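Local coordinates for protein epoxyqueuosine reductase (Streptococcus thermophilus, PDB 5D6S) that binds cobalamin and two iron/sulfur clusters, as a member of the QueG family of epoxyqueuosine reductases, at residues H75-I78 against E79-I82; L132-K135 against L136-A140; C237-F240 against Q241-K245. All blocks are in the same frame, centred on the assembly; numbering follows the deposited sequence.

Interaction 1: H75-I78 against E79-I82; sequences HKNI and EERI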
loop_
_atom_site.group_PDB
_atom_site.type_symbol
_atom_site.label_atom_id
_atom_site.label_comp_id
_atom_site.label_asym_id
_atom_site.label_seq_id
_atom_site.Cartn_x
_atom_site.Cartn_y
_atom_site.Cartn_z
ATOM N N HIS A 75 0.911 -4.920 -13.820
ATOM C CA HIS A 75 0.391 -5.171 -15.153
ATOM C C HIS A 75 1.300 -6.176 -15.855
ATOM O O HIS A 75 2.503 -6.066 -15.761
ATOM C CB HIS A 75 0.340 -3.852 -15.904
ATOM C CG HIS A 75 -0.482 -3.902 -17.127
ATOM N ND1 HIS A 75 0.058 -4.193 -18.354
ATOM C CD2 HIS A 75 -1.810 -3.736 -17.318
ATOM C CE1 HIS A 75 -0.901 -4.202 -19.256
ATOM N NE2 HIS A 75 -2.043 -3.923 -18.654
ATOM N N LYS A 76 0.729 -7.184 -16.507
ATOM C CA LYS A 76 1.513 -8.363 -16.888
ATOM C C LYS A 76 2.222 -8.191 -18.241
ATOM O O LYS A 76 3.358 -8.629 -18.427
ATOM C CB LYS A 76 0.644 -9.627 -16.858
ATOM C CG LYS A 76 0.140 -9.938 -15.451
ATOM C CD LYS A 76 0.072 -11.428 -15.102
ATOM C CE LYS A 76 0.573 -11.707 -13.684
ATOM N NZ LYS A 76 -0.068 -10.877 -12.623
ATOM N N ASN A 77 1.549 -7.520 -19.159
ATOM C CA ASN A 77 2.080 -7.265 -20.479
ATOM C C ASN A 77 3.157 -6.171 -20.452
ATOM O O ASN A 77 2.861 -4.965 -20.366
ATOM C CB ASN A 77 0.928 -6.870 -21.406
ATOM C CG ASN A 77 1.374 -6.616 -22.831
ATOM O OD1 ASN A 77 2.533 -6.820 -23.204
ATOM N ND2 ASN A 77 0.439 -6.193 -23.644
ATOM N N ILE A 78 4.414 -6.588 -20.557
ATOM C CA ILE A 78 5.541 -5.644 -20.432
ATOM C C ILE A 78 5.564 -4.578 -21.528
ATOM O O ILE A 78 5.877 -3.434 -21.251
ATOM C CB ILE A 78 6.883 -6.397 -20.330
ATOM C CG1 ILE A 78 7.034 -6.948 -18.901
ATOM C CG2 ILE A 78 8.056 -5.493 -20.658
ATOM C CD1 ILE A 78 7.624 -8.341 -18.841
ATOM N N GLU A 79 5.192 -4.949 -22.751
ATOM C CA GLU A 79 5.099 -3.983 -23.861
ATOM C C GLU A 79 4.146 -2.855 -23.547
ATOM O O GLU A 79 4.497 -1.690 -23.713
ATOM C CB GLU A 79 4.647 -4.656 -25.155
ATOM C CG GLU A 79 5.759 -5.347 -25.923
ATOM C CD GLU A 79 6.178 -6.678 -25.308
ATOM O OE1 GLU A 79 5.456 -7.205 -24.426
ATOM O OE2 GLU A 79 7.252 -7.194 -25.707
ATOM N N GLU A 80 2.950 -3.189 -23.062
ATOM C CA GLU A 80 1.938 -2.160 -22.713
ATOM C C GLU A 80 2.444 -1.196 -21.611
ATOM O O GLU A 80 1.911 -0.095 -21.406
ATOM C CB GLU A 80 0.601 -2.807 -22.294
ATOM C CG GLU A 80 -0.282 -3.173 -23.477
ATOM C CD GLU A 80 -1.533 -3.976 -23.137
ATOM O OE1 GLU A 80 -2.201 -4.410 -24.102
ATOM O OE2 GLU A 80 -1.857 -4.197 -21.947
ATOM N N ARG A 81 3.479 -1.645 -20.917
ATOM C CA ARG A 81 4.049 -0.929 -19.803
ATOM C C ARG A 81 5.005 0.200 -20.207
ATOM O O ARG A 81 5.090 1.231 -19.529
ATOM C CB ARG A 81 4.805 -1.926 -18.952
ATOM C CG ARG A 81 4.669 -1.647 -17.489
ATOM C CD ARG A 81 3.733 -2.604 -16.795
ATOM N NE ARG A 81 4.331 -2.867 -15.503
ATOM C CZ ARG A 81 4.291 -2.062 -14.444
ATOM N NH1 ARG A 81 4.938 -2.422 -13.351
ATOM N NH2 ARG A 81 3.598 -0.935 -14.446
ATOM N N ILE A 82 5.712 -0.007 -21.314
ATOM C CA ILE A 82 6.755 0.915 -21.797
ATOM C C ILE A 82 6.369 1.721 -23.056
ATOM O O ILE A 82 6.959 2.766 -23.313
ATOM C CB ILE A 82 8.081 0.185 -22.100
ATOM C CG1 ILE A 82 7.829 -1.239 -22.554
ATOM C CG2 ILE A 82 8.971 0.155 -20.871
ATOM C CD1 ILE A 82 8.984 -1.818 -23.320
#
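Ile78 O receives the backbone N-H of Arg81 at 3.0 Å as the chain from His75 to Ile82 leaves a loop and winds into the short helix 78-82, with weak bonds from Ile82 N to Ile78 O and from Arg81 N to Asn77 O, and a further one from Ile82 N to Glu79 O. The motif is a helix N-cap. Asn77 sits at the cap position, and its OD1 accepts a weak bond from Glu79 N, 3.3 Å away. Having CG anti to the backbone N (chi1 -178°) points the Asn77 amide at the start of the first turn, where OD1 faces Glu79 N. The side chains of Asn77 and Glu80 cross at about a right angle, amide and carboxylate being turned 48° against each other; ND2 is not aimed well enough at either Glu80 oxygen to bond. Glu79 OE2 forms a salt bridge with Arg62 NH1 of helix 55-67, which ties the start of the turn to that neighbouring helix. Ile82, on the same short helix, packs on Leu57 and Glu58 of 55-67.

Arg81 joins this turn to the cofactor. Its chain, bent at chi2 and chi3, runs back alongside His75, where the methylene CD rests 3.7 Å from His75 CB. The guanidinium carries on past the histidine, with His75 N over one of its faces. Its outer nitrogens have partners beyond the turn: NH2 gives a hydrogen bond to Ala160 O, and NH1 gives one to cobalamin atom O58.

Interaction 2: L132-K135 against L136-A140; sequences LQDK and LKRLA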
loop_
_atom_site.group_PDB
_atom_site.type_symbol
_atom_site.label_atom_id
_atom_site.label_comp_id
_atom_site.label_asym_id
_atom_site.label_seq_id
_atom_site.Cartn_x
_atom_site.Cartn_y
_atom_site.Cartn_z
ATOM N N LEU A 132 -8.521 10.370 -7.270
ATOM C CA LEU A 132 -7.739 10.795 -8.426
ATOM C C LEU A 132 -8.479 10.625 -9.754
ATOM O O LEU A 132 -8.347 11.467 -10.623
ATOM C CB LEU A 132 -6.370 10.090 -8.467
ATOM C CG LEU A 132 -5.308 10.924 -7.761
ATOM C CD1 LEU A 132 -5.644 11.087 -6.286
ATOM C CD2 LEU A 132 -3.906 10.350 -7.955
ATOM N N GLN A 133 -9.231 9.538 -9.925
ATOM C CA GLN A 133 -10.001 9.355 -11.149
ATOM C C GLN A 133 -11.000 10.478 -11.279
ATOM O O GLN A 133 -11.230 10.956 -12.381
ATOM C CB GLN A 133 -10.700 7.994 -11.221
ATOM C CG GLN A 133 -9.869 6.948 -11.978
ATOM C CD GLN A 133 -10.160 5.512 -11.537
ATOM O OE1 GLN A 133 -9.271 4.770 -11.100
ATOM N NE2 GLN A 133 -11.427 5.125 -11.633
ATOM N N ASP A 134 -11.585 10.916 -10.165
ATOM C CA ASP A 134 -12.471 12.085 -10.172
ATOM C C ASP A 134 -11.725 13.358 -10.629
ATOM O O ASP A 134 -12.209 14.091 -11.496
ATOM C CB ASP A 134 -13.090 12.298 -8.787
ATOM C CG ASP A 134 -13.956 13.553 -8.711
ATOM O OD1 ASP A 134 -15.076 13.522 -9.268
ATOM O OD2 ASP A 134 -13.509 14.552 -8.082
ATOM N N LYS A 135 -10.556 13.621 -10.045
ATOM C CA LYS A 135 -9.706 14.764 -10.448
ATOM C C LYS A 135 -9.292 14.758 -11.946
ATOM O O LYS A 135 -9.419 15.769 -12.628
ATOM C CB LYS A 135 -8.462 14.843 -9.552
ATOM C CG LYS A 135 -8.748 15.469 -8.191
ATOM C CD LYS A 135 -7.525 15.426 -7.293
ATOM C CE LYS A 135 -7.650 16.331 -6.081
ATOM N NZ LYS A 135 -8.955 16.206 -5.377
ATOM N N LEU A 136 -8.812 13.618 -12.439
ATOM C CA LEU A 136 -8.541 13.430 -13.874
ATOM C C LEU A 136 -9.738 13.603 -14.804
ATOM O O LEU A 136 -9.574 13.944 -15.966
ATOM C CB LEU A 136 -7.988 12.023 -14.125
ATOM C CG LEU A 136 -6.613 11.686 -13.574
ATOM C CD1 LEU A 136 -6.209 10.313 -14.085
ATOM C CD2 LEU A 136 -5.576 12.718 -13.978
ATOM N N LYS A 137 -10.933 13.296 -14.321
ATOM C CA LYS A 137 -12.148 13.439 -15.118
ATOM C C LYS A 137 -12.425 14.915 -15.296
ATOM O O LYS A 137 -12.692 15.371 -16.405
ATOM C CB LYS A 137 -13.329 12.815 -14.388
ATOM C CG LYS A 137 -14.085 11.753 -15.153
ATOM C CD LYS A 137 -14.688 10.762 -14.168
ATOM C CE LYS A 137 -15.721 9.882 -14.841
ATOM N NZ LYS A 137 -16.157 8.728 -14.011
ATOM N N ARG A 138 -12.358 15.647 -14.183
ATOM C CA ARG A 138 -12.521 17.111 -14.144
ATOM C C ARG A 138 -11.510 17.872 -15.024
ATOM O O ARG A 138 -11.880 18.763 -15.797
ATOM C CB ARG A 138 -12.438 17.608 -12.687
ATOM C CG ARG A 138 -13.799 17.819 -12.039
ATOM C CD ARG A 138 -13.954 17.092 -10.717
ATOM N NE ARG A 138 -13.040 17.564 -9.673
ATOM C CZ ARG A 138 -13.168 18.702 -8.997
ATOM N NH1 ARG A 138 -14.169 19.539 -9.246
ATOM N NH2 ARG A 138 -12.289 19.013 -8.054
ATOM N N LEU A 139 -10.244 17.503 -14.899
ATOM C CA LEU A 139 -9.178 18.033 -15.749
ATOM C C LEU A 139 -9.448 17.791 -17.245
ATOM O O LEU A 139 -9.275 18.673 -18.061
ATOM C CB LEU A 139 -7.843 17.387 -15.364
ATOM C CG LEU A 139 -6.607 18.170 -15.753
ATOM C CD1 LEU A 139 -6.398 19.296 -14.753
ATOM C CD2 LEU A 139 -5.378 17.267 -15.816
ATOM N N ALA A 140 -9.845 16.574 -17.597
ATOM C CA ALA A 140 -10.209 16.265 -18.976
ATOM C C ALA A 140 -11.429 17.075 -19.433
ATOM O O ALA A 140 -11.435 17.562 -20.550
ATOM C CB ALA A 140 -10.462 14.774 -19.155
#
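Asp134 and Arg138, one helical turn apart on the outer side of helix 128-144, form an i to i+4 salt bridge, with Asp134 OD2 3.4 Å from Arg138 NE. The planes of carboxylate and guanidinium are only 15° apart, yet the oxygen stands well out of the guanidinium plane, so the groups attract by charge without an N-H directed at the acid. Bends at chi2 and chi3 fold the arginine back toward the preceding turn, its CD 3.6 Å from Asp134 O. Asp134 meets it with CG anti to the backbone N (chi1 176°), its OD2 also 3.7 Å from Arg138 CD. The ammonium of Lys135 stands near the same guanidinium, NZ being 5.1 Å from Arg138 NH2; the acid beside them probably offsets some of the repulsion between these like charges.

Leu132, Leu136 and Leu139 are turned inward and buried. Leu132 and Leu136 pack on Ile97 of strand 93-100, and Leu139 packs on Leu195 of strand 190-197, so this amphipathic helix covers part of the four-stranded antiparallel sheet. Within the turn, Leu136 CG settles 3.4 Å from Leu132 O. The backbone beneath is regular alpha helix: Arg138 N bonds to Asp134 O, and Leu136 N meets Leu132 O at 2.9 Å with an almost straight N-H angle of 178°.

Interaction 3: C237-F240 against Q241-K245; sequences CLSF and QTQDK. With SF4 (iron/sulfur cluster), chain G.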
loop_
_atom_site.group_PDB
_atom_site.type_symbol
_atom_site.label_atom_id
_atom_site.label_comp_id
_atom_site.label_asym_id
_atom_site.label_seq_id
_atom_site.Cartn_x
_atom_site.Cartn_y
_atom_site.Cartn_z
ATOM N N CYS A 237 8.552 -7.301 0.653
ATOM C CA CYS A 237 7.992 -6.078 1.213
ATOM C C CYS A 237 6.845 -6.440 2.175
ATOM O O CYS A 237 5.973 -7.237 1.840
ATOM C CB CYS A 237 7.451 -5.118 0.138
ATOM S SG CYS A 237 7.125 -3.471 0.845
ATOM N N LEU A 238 6.843 -5.839 3.352
ATOM C CA LEU A 238 5.748 -6.016 4.284
ATOM C C LEU A 238 4.467 -5.429 3.745
ATOM O O LEU A 238 3.380 -5.861 4.138
ATOM C CB LEU A 238 6.072 -5.360 5.619
ATOM C CG LEU A 238 7.244 -5.949 6.413
ATOM C CD1 LEU A 238 7.335 -5.214 7.734
ATOM C CD2 LEU A 238 7.099 -7.434 6.643
ATOM N N SER A 239 4.558 -4.425 2.872
ATOM C CA SER A 239 3.325 -3.876 2.280
ATOM C C SER A 239 2.619 -4.965 1.493
ATOM O O SER A 239 1.387 -5.083 1.497
ATOM C CB SER A 239 3.609 -2.694 1.371
ATOM O OG SER A 239 2.390 -2.102 0.919
ATOM N N PHE A 240 3.427 -5.790 0.831
ATOM C CA PHE A 240 2.923 -6.910 0.066
ATOM C C PHE A 240 2.404 -7.954 1.011
ATOM O O PHE A 240 1.315 -8.474 0.821
ATOM C CB PHE A 240 4.020 -7.486 -0.847
ATOM C CG PHE A 240 3.631 -8.764 -1.535
ATOM C CD1 PHE A 240 2.531 -8.806 -2.381
ATOM C CD2 PHE A 240 4.317 -9.930 -1.292
ATOM C CE1 PHE A 240 2.163 -9.990 -3.001
ATOM C CE2 PHE A 240 3.925 -11.110 -1.872
ATOM C CZ PHE A 240 2.867 -11.147 -2.736
ATOM N N GLN A 241 3.176 -8.265 2.037
ATOM C CA GLN A 241 2.811 -9.360 2.920
ATOM C C GLN A 241 1.452 -9.103 3.565
ATOM O O GLN A 241 0.627 -10.018 3.685
ATOM C CB GLN A 241 3.861 -9.589 3.980
ATOM C CG GLN A 241 5.109 -10.294 3.482
ATOM C CD GLN A 241 4.889 -11.642 2.827
ATOM O OE1 GLN A 241 5.448 -11.904 1.794
ATOM N NE2 GLN A 241 4.110 -12.514 3.446
ATOM N N THR A 242 1.186 -7.866 3.911
ATOM C CA THR A 242 -0.102 -7.530 4.490
ATOM C C THR A 242 -1.232 -7.718 3.473
ATOM O O THR A 242 -2.373 -7.896 3.856
ATOM C CB THR A 242 -0.144 -6.099 5.066
ATOM O OG1 THR A 242 0.265 -5.159 4.070
ATOM C CG2 THR A 242 0.772 -6.009 6.215
ATOM N N GLN A 243 -0.908 -7.711 2.189
ATOM C CA GLN A 243 -1.906 -7.836 1.136
ATOM C C GLN A 243 -1.937 -9.192 0.467
ATOM O O GLN A 243 -2.898 -9.495 -0.237
ATOM C CB GLN A 243 -1.627 -6.809 0.052
ATOM C CG GLN A 243 -1.889 -5.400 0.499
ATOM C CD GLN A 243 -1.588 -4.417 -0.600
ATOM O OE1 GLN A 243 -2.398 -4.227 -1.505
ATOM N NE2 GLN A 243 -0.434 -3.762 -0.515
ATOM N N ASP A 244 -0.893 -9.995 0.658
ATOM C CA ASP A 244 -0.854 -11.313 0.047
ATOM C C ASP A 244 -1.901 -12.226 0.689
ATOM O O ASP A 244 -2.150 -12.173 1.893
ATOM C CB ASP A 244 0.532 -11.951 0.187
ATOM C CG ASP A 244 0.751 -13.096 -0.784
ATOM O OD1 ASP A 244 0.096 -13.120 -1.842
ATOM O OD2 ASP A 244 1.597 -13.978 -0.503
ATOM N N LYS A 245 -2.526 -13.063 -0.115
ATOM C CA LYS A 245 -3.474 -14.034 0.404
ATOM C C LYS A 245 -2.746 -15.236 0.948
ATOM O O LYS A 245 -1.562 -15.361 0.797
ATOM C CB LYS A 245 -4.455 -14.457 -0.667
ATOM C CG LYS A 245 -5.421 -13.351 -1.001
ATOM C CD LYS A 245 -6.450 -13.867 -1.962
ATOM C CE LYS A 245 -7.586 -12.889 -2.110
ATOM N NZ LYS A 245 -8.354 -13.305 -3.311
HETATM FE FE1 SF4 G . 8.554 -2.455 2.041
HETATM FE FE2 SF4 G . 8.615 -1.583 4.466
HETATM FE FE3 SF4 G . 9.581 -0.124 2.531
HETATM FE FE4 SF4 G . 10.843 -2.227 3.295
HETATM S S1 SF4 G . 10.442 -0.517 4.414
HETATM S S2 SF4 G . 10.381 -1.655 1.342
HETATM S S3 SF4 G . 9.161 -3.468 3.813
HETATM S S4 SF4 G . 7.584 -0.740 2.805
#
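Cys237 and Gln241 are joined across the first turn of helix 238-243 by a hydrogen bond from Gln241 N to Cys237 O, in the carbonyl plane and 3.0 Å long. Cys237 is at once the N-cap of this helix and a ligand of an iron/sulfur cluster in the 4Fe-4S double cluster binding domain. Metal coordination comes from its SG, 2.1 Å from iron FE1. With SG anti to the backbone N (chi1 -167°), the sulfur also takes a weak capping bond from Ser239 N. Leu238 N approaches cluster sulfide S3 to 3.3 Å.

Among the polar contacts, the Gln243 chain, extended beyond CG, runs back along the preceding turn, and its NE2 gives a hydrogen bond to Ser239 O, 3.0 Å away, from above the carbonyl plane. That oxygen lies near the plane of the Gln243 amide, whose other end, OE1, accepts from Trp315 NE1, so the amide is held at both ends. Ser239 OG has its own partner in cobalamin atom O39, so this turn touches both the cluster and cobalamin. Thr242 OG1 accepts from Gly262 N.

The aromatic contact is between Phe240 and Asp244. Asp244 CB forms a CH-pi interaction over one face of the Phe240 ring, 4.1 Å from its centroid and displaced toward the rim. The carboxylate follows at 27° to the ring plane, bringing Asp244 CG within 3.5 Å of Phe240 CZ.

How the interactions relate
The three contacts follow one another along the chain, each local to one helix or, in interaction 1, to the entry into one: 78-82, 128-144 and 238-243. Interactions 1 and 3 have centres 22 Å apart and nearest atoms about 10 Å apart, and each is hydrogen-bonded to cobalamin, through Arg81 and Ser239 respectively, so segments distant in sequence share one cofactor. Interaction 2 touches neither of the others, its centre 24 Å from that of interaction 1 and 29 Å from that of interaction 3, though the Leu132 side chain comes to about 6 Å from cobalamin. It packs on the four-stranded antiparallel sheet, whereas interaction 3 belongs to the double-cluster domain. Cobalamin is therefore contacted from both the QueG-specific region, by Arg81, and the cluster domain, by Ser239.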